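Local coordinates for HNH nuclease domain-containing protein (PDB 5ZMO) that binds phosphorothioated DNA through its sulfur-binding domain, the part described here, and probably acts as a type IV restriction endonuclease, at residues 51-54 and 55-59; 80-84 and 85-89; 96-100 and 101-105. All coordinates share one frame; numbering follows the deposited sequence.

Interaction 1 of 3, residues 51-54 and 55-59; sequences STTR and DAVAP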
loop_
_atom_site.group_PDB
_atom_site.type_symbol
_atom_site.label_atom_id
_atom_site.label_comp_id
_atom_site.label_asym_id
_atom_site.label_seq_id
_atom_site.Cartn_x
_atom_site.Cartn_y
_atom_site.Cartn_z
ATOM N N SER A 51 -11.796 2.030 6.364
ATOM C CA SER A 51 -12.664 0.881 6.350
ATOM C C SER A 51 -12.694 0.190 4.967
ATOM O O SER A 51 -12.549 -1.062 4.860
ATOM C CB SER A 51 -14.056 1.284 6.856
ATOM O OG SER A 51 -14.615 2.268 5.974
ATOM N N THR A 52 -12.757 0.979 3.890
ATOM C CA THR A 52 -12.773 0.389 2.557
ATOM C C THR A 52 -11.423 -0.262 2.248
ATOM O O THR A 52 -11.368 -1.326 1.673
ATOM C CB THR A 52 -12.948 1.486 1.510
ATOM O OG1 THR A 52 -14.105 2.221 1.873
ATOM C CG2 THR A 52 -13.074 0.882 0.128
ATOM N N THR A 53 -10.368 0.372 2.718
ATOM C CA THR A 53 -9.008 -0.029 2.354
ATOM C C THR A 53 -8.722 -1.323 3.134
ATOM O O THR A 53 -8.197 -2.272 2.568
ATOM C CB THR A 53 -7.965 1.055 2.712
ATOM O OG1 THR A 53 -8.260 2.245 1.977
ATOM C CG2 THR A 53 -6.556 0.588 2.397
ATOM N N ARG A 54 -9.002 -1.308 4.432
ATOM C CA ARG A 54 -8.901 -2.483 5.310
ATOM C C ARG A 54 -9.609 -3.669 4.700
ATOM O O ARG A 54 -9.021 -4.743 4.549
ATOM C CB ARG A 54 -9.436 -2.185 6.672
ATOM C CG ARG A 54 -9.624 -3.363 7.597
ATOM C CD ARG A 54 -10.571 -2.941 8.701
ATOM N NE ARG A 54 -11.952 -2.836 8.154
ATOM C CZ ARG A 54 -12.958 -2.223 8.769
ATOM N NH1 ARG A 54 -12.782 -1.586 9.928
ATOM N NH2 ARG A 54 -14.139 -2.161 8.161
ATOM N N ASP A 55 -10.844 -3.465 4.262
ATOM C CA ASP A 55 -11.615 -4.567 3.696
ATOM C C ASP A 55 -11.133 -5.099 2.365
ATOM O O ASP A 55 -11.190 -6.309 2.165
ATOM C CB ASP A 55 -13.116 -4.267 3.684
ATOM C CG ASP A 55 -13.718 -4.166 5.131
ATOM O OD1 ASP A 55 -13.101 -4.567 6.161
ATOM O OD2 ASP A 55 -14.891 -3.755 5.259
ATOM N N ALA A 56 -10.590 -4.237 1.505
ATOM C CA ALA A 56 -9.994 -4.633 0.289
ATOM C C ALA A 56 -8.657 -5.338 0.465
ATOM O O ALA A 56 -8.335 -6.322 -0.229
ATOM C CB ALA A 56 -9.811 -3.422 -0.619
ATOM N N VAL A 57 -7.850 -4.831 1.391
ATOM C CA VAL A 57 -6.465 -5.221 1.422
ATOM C C VAL A 57 -6.190 -6.351 2.405
ATOM O O VAL A 57 -5.282 -7.167 2.190
ATOM C CB VAL A 57 -5.521 -4.012 1.658
ATOM C CG1 VAL A 57 -4.056 -4.473 1.677
ATOM C CG2 VAL A 57 -5.680 -3.011 0.561
ATOM N N ALA A 58 -6.994 -6.452 3.440
ATOM C CA ALA A 58 -6.781 -7.501 4.463
ATOM C C ALA A 58 -6.669 -8.921 3.873
ATOM O O ALA A 58 -5.773 -9.709 4.262
ATOM C CB ALA A 58 -7.858 -7.445 5.582
ATOM N N PRO A 59 -7.615 -9.309 3.002
ATOM C CA PRO A 59 -7.476 -10.655 2.455
ATOM C C PRO A 59 -6.288 -10.846 1.522
ATOM O O PRO A 59 -5.777 -11.958 1.452
ATOM C CB PRO A 59 -8.744 -10.838 1.555
ATOM C CG PRO A 59 -9.527 -9.611 1.653
ATOM C CD PRO A 59 -8.858 -8.617 2.557
#
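The first turns of helix 50-63 carry a salt bridge between the neighbours Arg-54 and Asp-55, on the outer side. Both side chains lie alongside each other and point the same way. Arg-54 CG is anti to the backbone N (chi1 169°), and a bend at chi3 folds the chain so that NE faces the aspartate. Arg-54 NE donates to Asp-55 OD1 at 2.9 Å. The donor comes from above the carboxylate plane, and the two flat groups are turned 35° apart. Arg-54 NH2 adds weak bonds to both carboxylate oxygens, with Asp-55 OD2 at 3.4 Å. Ser-51 CA lies over one guanidinium face, toward its rim, 3.8 Å above the plane. The i to i+4 backbone bonds of the helix include Asp-55 N to Ser-51 O at 3.0 Å and Ala-58 N to Arg-54 O at 2.9 Å. On the buried side Thr-53 CG2 and Val-57 CG2 lie side by side, 4.1 Å apart. There they meet Trp-35 of helix 28-41. Val-57 also touches Val-74 of helix 70-83. Thr-53 OG1 bonds to Pro-49 O, and Ser-51 OG to Asp-113. The paired charges of Arg-54 and Asp-55 probably offset each other locally.

Interaction 2 of 3, residues 80-84 and 85-89; sequences ALVRD and DLWCV. With nucleotides of chain B.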
loop_
_atom_site.group_PDB
_atom_site.type_symbol
_atom_site.label_atom_id
_atom_site.label_comp_id
_atom_site.label_asym_id
_atom_site.label_seq_id
_atom_site.Cartn_x
_atom_site.Cartn_y
_atom_site.Cartn_z
ATOM N N ALA A 80 2.584 3.831 8.117
ATOM C CA ALA A 80 4.032 3.903 7.911
ATOM C C ALA A 80 4.441 4.426 6.566
ATOM O O ALA A 80 5.487 5.033 6.447
ATOM C CB ALA A 80 4.684 2.578 8.132
ATOM N N LEU A 81 3.638 4.181 5.534
ATOM C CA LEU A 81 3.929 4.780 4.238
ATOM C C LEU A 81 3.968 6.346 4.199
ATOM O O LEU A 81 4.592 6.961 3.290
ATOM C CB LEU A 81 2.931 4.269 3.214
ATOM C CG LEU A 81 3.141 3.074 2.284
ATOM C CD1 LEU A 81 4.540 2.539 2.038
ATOM C CD2 LEU A 81 2.033 2.106 2.172
ATOM N N VAL A 82 3.278 7.018 5.104
ATOM C CA VAL A 82 3.380 8.505 5.247
ATOM C C VAL A 82 4.834 8.888 5.410
ATOM O O VAL A 82 5.424 9.742 4.631
ATOM C CB VAL A 82 2.478 9.045 6.403
ATOM C CG1 VAL A 82 2.698 10.558 6.634
ATOM C CG2 VAL A 82 1.024 8.757 6.094
ATOM N N ARG A 83 5.505 8.218 6.337
ATOM C CA ARG A 83 6.954 8.447 6.580
ATOM C C ARG A 83 7.864 8.179 5.381
ATOM O O ARG A 83 8.905 8.832 5.227
ATOM C CB ARG A 83 7.473 7.663 7.808
ATOM C CG ARG A 83 7.935 8.501 8.992
ATOM C CD ARG A 83 9.001 7.806 9.859
ATOM N NE ARG A 83 9.422 8.668 10.979
ATOM C CZ ARG A 83 8.719 8.877 12.103
ATOM N NH1 ARG A 83 9.204 9.696 13.042
ATOM N NH2 ARG A 83 7.536 8.279 12.307
ATOM N N ASP A 84 7.478 7.237 4.501
ATOM C CA ASP A 84 8.203 6.971 3.273
ATOM C C ASP A 84 7.888 7.943 2.105
ATOM O O ASP A 84 8.380 7.712 0.998
ATOM C CB ASP A 84 7.882 5.549 2.770
ATOM C CG ASP A 84 8.404 4.470 3.682
ATOM O OD1 ASP A 84 9.619 4.468 4.010
ATOM O OD2 ASP A 84 7.603 3.581 4.024
ATOM N N ASP A 85 7.140 8.998 2.367
ATOM C CA ASP A 85 6.777 10.046 1.392
ATOM C C ASP A 85 5.967 9.454 0.261
ATOM O O ASP A 85 6.061 9.955 -0.858
ATOM C CB ASP A 85 8.010 10.786 0.822
ATOM C CG ASP A 85 8.844 11.451 1.912
ATOM O OD1 ASP A 85 8.236 11.914 2.908
ATOM O OD2 ASP A 85 10.091 11.489 1.789
ATOM N N LEU A 86 5.181 8.421 0.557
ATOM C CA LEU A 86 4.376 7.717 -0.474
ATOM C C LEU A 86 2.896 7.720 -0.210
ATOM O O LEU A 86 2.106 7.083 -0.948
ATOM C CB LEU A 86 4.905 6.287 -0.566
ATOM C CG LEU A 86 6.226 6.125 -1.274
ATOM C CD1 LEU A 86 6.874 4.770 -0.978
ATOM C CD2 LEU A 86 5.954 6.323 -2.788
ATOM N N TRP A 87 2.466 8.413 0.832
ATOM C CA TRP A 87 1.118 8.227 1.335
ATOM C C TRP A 87 0.610 9.418 2.123
ATOM O O TRP A 87 1.410 10.099 2.748
ATOM C CB TRP A 87 1.087 6.951 2.156
ATOM C CG TRP A 87 -0.192 6.290 2.428
ATOM C CD1 TRP A 87 -0.806 6.204 3.661
ATOM C CD2 TRP A 87 -0.993 5.504 1.549
ATOM N NE1 TRP A 87 -1.930 5.467 3.587
ATOM C CE2 TRP A 87 -2.057 4.970 2.316
ATOM C CE3 TRP A 87 -0.904 5.156 0.183
ATOM C CZ2 TRP A 87 -3.050 4.167 1.775
ATOM C CZ3 TRP A 87 -1.858 4.318 -0.343
ATOM C CH2 TRP A 87 -2.932 3.810 0.459
ATOM N N CYS A 88 -0.702 9.627 2.074
ATOM C CA CYS A 88 -1.361 10.754 2.787
ATOM C C CYS A 88 -2.492 10.180 3.613
ATOM O O CYS A 88 -3.290 9.420 3.096
ATOM C CB CYS A 88 -2.021 11.710 1.786
ATOM S SG CYS A 88 -0.849 12.330 0.587
ATOM N N VAL A 89 -2.591 10.570 4.872
ATOM C CA VAL A 89 -3.698 10.181 5.730
ATOM C C VAL A 89 -4.403 11.477 6.176
ATOM O O VAL A 89 -3.810 12.296 6.806
ATOM C CB VAL A 89 -3.210 9.359 6.961
ATOM C CG1 VAL A 89 -4.365 9.067 7.886
ATOM C CG2 VAL A 89 -2.566 8.010 6.568
ATOM P P DG B 3 8.010 3.530 10.812
ATOM O OP1 DG B 3 8.577 4.341 9.722
ATOM O OP2 DG B 3 6.930 4.055 11.646
ATOM O "O5'" DG B 3 7.610 2.149 10.141
ATOM C "C5'" DG B 3 8.546 1.376 9.321
ATOM C "C4'" DG B 3 8.414 -0.088 9.684
ATOM O "O4'" DG B 3 9.008 -0.327 10.987
ATOM C "C3'" DG B 3 6.965 -0.582 9.822
ATOM O "O3'" DG B 3 6.960 -1.983 9.534
ATOM C "C2'" DG B 3 6.706 -0.471 11.313
ATOM C "C1'" DG B 3 8.034 -0.945 11.851
ATOM N N9 DG B 3 8.342 -0.556 13.228
ATOM C C8 DG B 3 7.966 0.589 13.883
ATOM N N7 DG B 3 8.460 0.668 15.096
ATOM C C5 DG B 3 9.211 -0.488 15.240
ATOM C C6 DG B 3 9.947 -0.974 16.360
ATOM O O6 DG B 3 10.136 -0.422 17.449
ATOM N N1 DG B 3 10.555 -2.191 16.081
ATOM C C2 DG B 3 10.416 -2.892 14.902
ATOM N N2 DG B 3 11.109 -4.036 14.802
ATOM N N3 DG B 3 9.747 -2.442 13.853
ATOM C C4 DG B 3 9.157 -1.253 14.099
#
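Asp-85 has a left-handed backbone (phi 62°), unusual for a residue with a side chain, and it turns the chain back against Val-82 and Leu-81. Its N donates to Val-82 O at 2.9 Å, from above the carbonyl plane. Leu-86 N reaches back further, to Leu-81 O at 3.2 Å, in a nearly straight line. Leu-81 CD1 and Leu-86 CD1 are 4.4 Å apart, and Leu-86 CD1 also rests on Asp-84 CB. With Leu-86 cut back to an alanine, the methyl on Asp-84 CB would be lost, and Phe-9 and Val-13 of helix 9-14 would probably border a gap. Leu-81 CB packs on Trp-87 CB at 3.4 Å. With chi1 at 174°, Val-82 CG2 lies anti to the carbonyl carbon and meets the edge of the Trp-87 ring, in its plane, with CD1 at 4.0 Å. It also touches Val-89 CG2 at 3.7 Å, the two valines crossing at about a right angle. Asp-84 forms a salt bridge with Arg-29. Arg-83 points away from the turn, and its CD lies 3.5 Å from OP1 of DG3 of chain B. The two backbone bonds, with Asp-85 as the C-prime residue, make a Schellman motif that ends helix 70-83.

Interaction 3 of 3, residues 96-100 and 101-105; sequences TLTSR and GRRPT. With PO4 (phosphate ion), chain E; nucleotides of chain C.
Arg-102 wraps round the carbonyl of Ser-99 at the tip of the beta hairpin made by strands 97-98 and 103-104. A type I' turn from Ser-99 to Arg-102 joins the strands, with Arg-100 and Gly-101 at positive phi. Arg-102 CB starts beside Ser-99 O, and Arg-102 CG comes to 3.1 Å from that oxygen. The chain then runs extended from CG to NE. Arg-102 CD passes Ser-99 OG at 3.5 Å. Arg-102 NE lies 3.3 Å from N4 of DC5 of chain C. Arg-102 CZ has that same N4 over the centre of its guanidinium face, at 3.0 Å. The last torsion, chi4 82°, turns the guanidinium so that Arg-102 NH1 donates to Ser-99 O at 2.9 Å, in the guanidinium plane. The backbone N of Arg-102 grips the same oxygen from the opposite face of the carbonyl. Arg-102 NH2 ends in a straight bond to phosphate O3, at 2.7 Å; that ion is probably from the crystallisation liquor. Arg-102 and Arg-103 both face Thr-98, a classic beta bulge. Ser-99 CB lies over a face of the Arg-103 guanidinium. Arg-103 NH1 sits 3.2 Å from N7 of DG3 of chain C, at the guanidinium edge. Arg-103 NH2 bonds to O6 of a modified base, and Ser-99 OG to N7 of a modified base. The hairpin thus contacts base edges and the DNA backbone, consistent with a role in DNA recognition. Thr-98 holds that backbone: its OG1, anti to its own N (chi1 -175°), donates to OP2 of DG3 of chain C at 2.8 Å.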
loop_
_atom_site.group_PDB
_atom_site.type_symbol
_atom_site.label_atom_id
_atom_site.label_comp_id
_atom_site.label_asym_id
_atom_site.label_seq_id
_atom_site.Cartn_x
_atom_site.Cartn_y
_atom_site.Cartn_z
ATOM N N THR A 96 -5.713 8.821 17.846
ATOM C CA THR A 96 -4.952 8.602 19.074
ATOM C C THR A 96 -3.723 7.728 18.800
ATOM O O THR A 96 -3.866 6.625 18.259
ATOM C CB THR A 96 -5.889 7.965 20.131
ATOM O OG1 THR A 96 -6.966 8.885 20.324
ATOM C CG2 THR A 96 -5.131 7.725 21.484
ATOM N N LEU A 97 -2.514 8.184 19.168
ATOM C CA LEU A 97 -1.334 7.393 18.924
ATOM C C LEU A 97 -1.002 6.523 20.121
ATOM O O LEU A 97 -1.312 6.877 21.253
ATOM C CB LEU A 97 -0.129 8.281 18.646
ATOM C CG LEU A 97 -0.243 9.250 17.481
ATOM C CD1 LEU A 97 1.050 10.014 17.307
ATOM C CD2 LEU A 97 -0.591 8.493 16.225
ATOM N N THR A 98 -0.336 5.424 19.865
ATOM C CA THR A 98 0.188 4.545 20.911
ATOM C C THR A 98 1.637 4.185 20.652
ATOM O O THR A 98 2.194 4.497 19.601
ATOM C CB THR A 98 -0.720 3.304 21.072
ATOM O OG1 THR A 98 -0.273 2.483 22.183
ATOM C CG2 THR A 98 -0.791 2.473 19.784
ATOM N N SER A 99 2.276 3.608 21.652
ATOM C CA SER A 99 3.608 3.027 21.552
ATOM C C SER A 99 4.610 4.097 21.207
ATOM O O SER A 99 5.350 4.037 20.197
ATOM C CB SER A 99 3.596 1.766 20.656
ATOM O OG SER A 99 4.870 1.138 20.541
ATOM N N ARG A 100 4.619 5.121 22.076
ATOM C CA ARG A 100 5.477 6.289 21.874
ATOM C C ARG A 100 5.316 6.928 20.482
ATOM O O ARG A 100 6.297 7.251 19.826
ATOM C CB ARG A 100 6.925 5.902 22.085
ATOM C CG ARG A 100 7.136 5.105 23.387
ATOM C CD ARG A 100 8.609 4.929 23.673
ATOM N NE ARG A 100 9.227 6.233 23.929
ATOM C CZ ARG A 100 9.312 6.839 25.117
ATOM N NH1 ARG A 100 8.855 6.264 26.233
ATOM N NH2 ARG A 100 9.888 8.040 25.194
ATOM N N GLY A 101 4.094 7.105 20.032
ATOM C CA GLY A 101 3.901 7.810 18.753
ATOM C C GLY A 101 4.175 6.994 17.521
ATOM O O GLY A 101 4.181 7.528 16.402
ATOM N N ARG A 102 4.394 5.700 17.670
ATOM C CA ARG A 102 4.700 4.898 16.498
ATOM C C ARG A 102 3.517 4.800 15.515
ATOM O O ARG A 102 3.721 4.725 14.278
ATOM C CB ARG A 102 5.106 3.493 16.909
ATOM C CG ARG A 102 6.524 3.376 17.362
ATOM C CD ARG A 102 6.745 1.968 17.740
ATOM N NE ARG A 102 8.075 1.656 18.169
ATOM C CZ ARG A 102 8.541 1.876 19.416
ATOM N NH1 ARG A 102 7.838 2.552 20.302
ATOM N NH2 ARG A 102 9.751 1.446 19.777
ATOM N N ARG A 103 2.300 4.739 16.057
ATOM C CA ARG A 103 1.092 4.409 15.236
ATOM C C ARG A 103 -0.200 4.828 15.915
ATOM O O ARG A 103 -0.269 4.912 17.144
ATOM C CB ARG A 103 1.060 2.880 14.960
ATOM C CG ARG A 103 0.723 2.041 16.222
ATOM C CD ARG A 103 0.956 0.538 16.149
ATOM N NE ARG A 103 2.311 0.226 16.460
ATOM C CZ ARG A 103 2.772 -0.327 17.560
ATOM N NH1 ARG A 103 2.012 -0.772 18.569
ATOM N NH2 ARG A 103 4.046 -0.492 17.609
ATOM N N PRO A 104 -1.254 5.050 15.143
ATOM C CA PRO A 104 -2.555 5.181 15.667
ATOM C C PRO A 104 -3.105 3.852 16.191
ATOM O O PRO A 104 -2.763 2.750 15.713
ATOM C CB PRO A 104 -3.388 5.621 14.449
ATOM C CG PRO A 104 -2.659 5.057 13.267
ATOM C CD PRO A 104 -1.231 5.067 13.651
ATOM N N THR A 105 -3.950 3.964 17.197
ATOM C CA THR A 105 -4.637 2.758 17.708
ATOM C C THR A 105 -5.599 2.298 16.631
ATOM O O THR A 105 -6.185 3.116 15.906
ATOM C CB THR A 105 -5.472 3.008 18.969
ATOM O OG1 THR A 105 -6.434 4.036 18.685
ATOM C CG2 THR A 105 -4.595 3.473 20.158
HETATM P P PO4 E . 11.823 3.371 22.004
HETATM O O1 PO4 E . 11.044 4.517 21.363
HETATM O O2 PO4 E . 12.236 3.787 23.394
HETATM O O3 PO4 E . 10.931 2.153 22.142
HETATM O O4 PO4 E . 13.072 3.036 21.168
ATOM P P DG C 3 -2.154 2.282 25.311
ATOM O OP1 DG C 3 -2.479 2.822 26.651
ATOM O OP2 DG C 3 -2.108 3.180 24.120
ATOM O "O5'" DG C 3 -0.690 1.649 25.432
ATOM C "C5'" DG C 3 -0.285 0.888 26.605
ATOM C "C4'" DG C 3 1.037 0.195 26.372
ATOM O "O4'" DG C 3 0.844 -0.869 25.408
ATOM C "C3'" DG C 3 2.150 1.091 25.811
ATOM O "O3'" DG C 3 3.384 0.714 26.406
ATOM C "C2'" DG C 3 2.158 0.739 24.338
ATOM C "C1'" DG C 3 1.856 -0.740 24.411
ATOM N N9 DG C 3 1.369 -1.346 23.173
ATOM C C8 DG C 3 0.594 -0.786 22.187
ATOM N N7 DG C 3 0.352 -1.602 21.197
ATOM C C5 DG C 3 1.014 -2.767 21.549
ATOM C C6 DG C 3 1.118 -4.003 20.871
ATOM O O6 DG C 3 0.647 -4.324 19.777
ATOM N N1 DG C 3 1.900 -4.907 21.579
ATOM C C2 DG C 3 2.441 -4.679 22.823
ATOM N N2 DG C 3 3.179 -5.660 23.336
ATOM N N3 DG C 3 2.358 -3.529 23.463
ATOM C C4 DG C 3 1.636 -2.625 22.774
ATOM P P DC C 2 -5.238 -0.791 19.708
ATOM O OP1 DC C 2 -6.686 -0.474 19.461
ATOM O OP2 DC C 2 -4.302 -0.524 18.632
ATOM O "O5'" DC C 2 -4.644 -0.274 21.116
ATOM C "C5'" DC C 2 -5.393 -0.384 22.375
ATOM C "C4'" DC C 2 -4.558 -0.313 23.646
ATOM O "O4'" DC C 2 -4.059 -1.607 24.088
ATOM C "C3'" DC C 2 -3.346 0.611 23.691
ATOM O "O3'" DC C 2 -3.150 1.117 25.017
ATOM C "C2'" DC C 2 -2.174 -0.330 23.479
ATOM C "C1'" DC C 2 -2.618 -1.622 24.146
ATOM N N1 DC C 2 -2.177 -2.838 23.432
ATOM C C2 DC C 2 -1.371 -3.810 24.057
ATOM O O2 DC C 2 -0.916 -3.588 25.202
ATOM N N3 DC C 2 -1.080 -4.950 23.382
ATOM C C4 DC C 2 -1.603 -5.159 22.164
ATOM N N4 DC C 2 -1.294 -6.286 21.525
ATOM C C5 DC C 2 -2.418 -4.190 21.517
ATOM C C6 DC C 2 -2.689 -3.065 22.184
ATOM P P DC C 5 9.940 -2.765 27.416
ATOM O OP1 DC C 5 10.543 -3.615 28.496
ATOM O OP2 DC C 5 10.543 -1.489 27.053
ATOM O "O5'" DC C 5 9.943 -3.742 26.155
ATOM C "C5'" DC C 5 9.248 -4.984 26.187
ATOM C "C4'" DC C 5 9.696 -5.831 25.024
ATOM O "O4'" DC C 5 9.075 -5.358 23.803
ATOM C "C3'" DC C 5 11.200 -5.823 24.765
ATOM O "O3'" DC C 5 11.534 -7.179 24.533
ATOM C "C2'" DC C 5 11.361 -4.899 23.562
ATOM C "C1'" DC C 5 10.056 -5.072 22.801
ATOM N N1 DC C 5 9.552 -3.909 22.055
ATOM C C2 DC C 5 9.142 -4.075 20.726
ATOM O O2 DC C 5 9.434 -5.119 20.135
ATOM N N3 DC C 5 8.569 -3.041 20.087
ATOM C C4 DC C 5 8.293 -1.917 20.747
ATOM N N4 DC C 5 7.669 -0.943 20.089
ATOM C C5 DC C 5 8.671 -1.731 22.110
ATOM C C6 DC C 5 9.259 -2.754 22.725
#

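How the interactions relate
The three contacts follow one another along the chain without touching, and all are partly buried. Interactions 1 and 2 lie nearer the chain centre, about 11 and 9 Å from contact centre to chain centre; interaction 3 is peripheral, at about 19 Å. Interactions 1 and 2 sit on successive helices, 50-63 and 70-83, and both pack against helix 28-41. Each has a buried apolar side and an outer polar one, but interaction 1 is a helix start while interaction 2 is a helix end. In interaction 3 arginines and hydroxyls face bases and phosphates. Interaction 2 meets the DNA backbone through Ala-80 and Arg-83, and interaction 1 stays about 11 Å from the nucleic acid at its nearest atom.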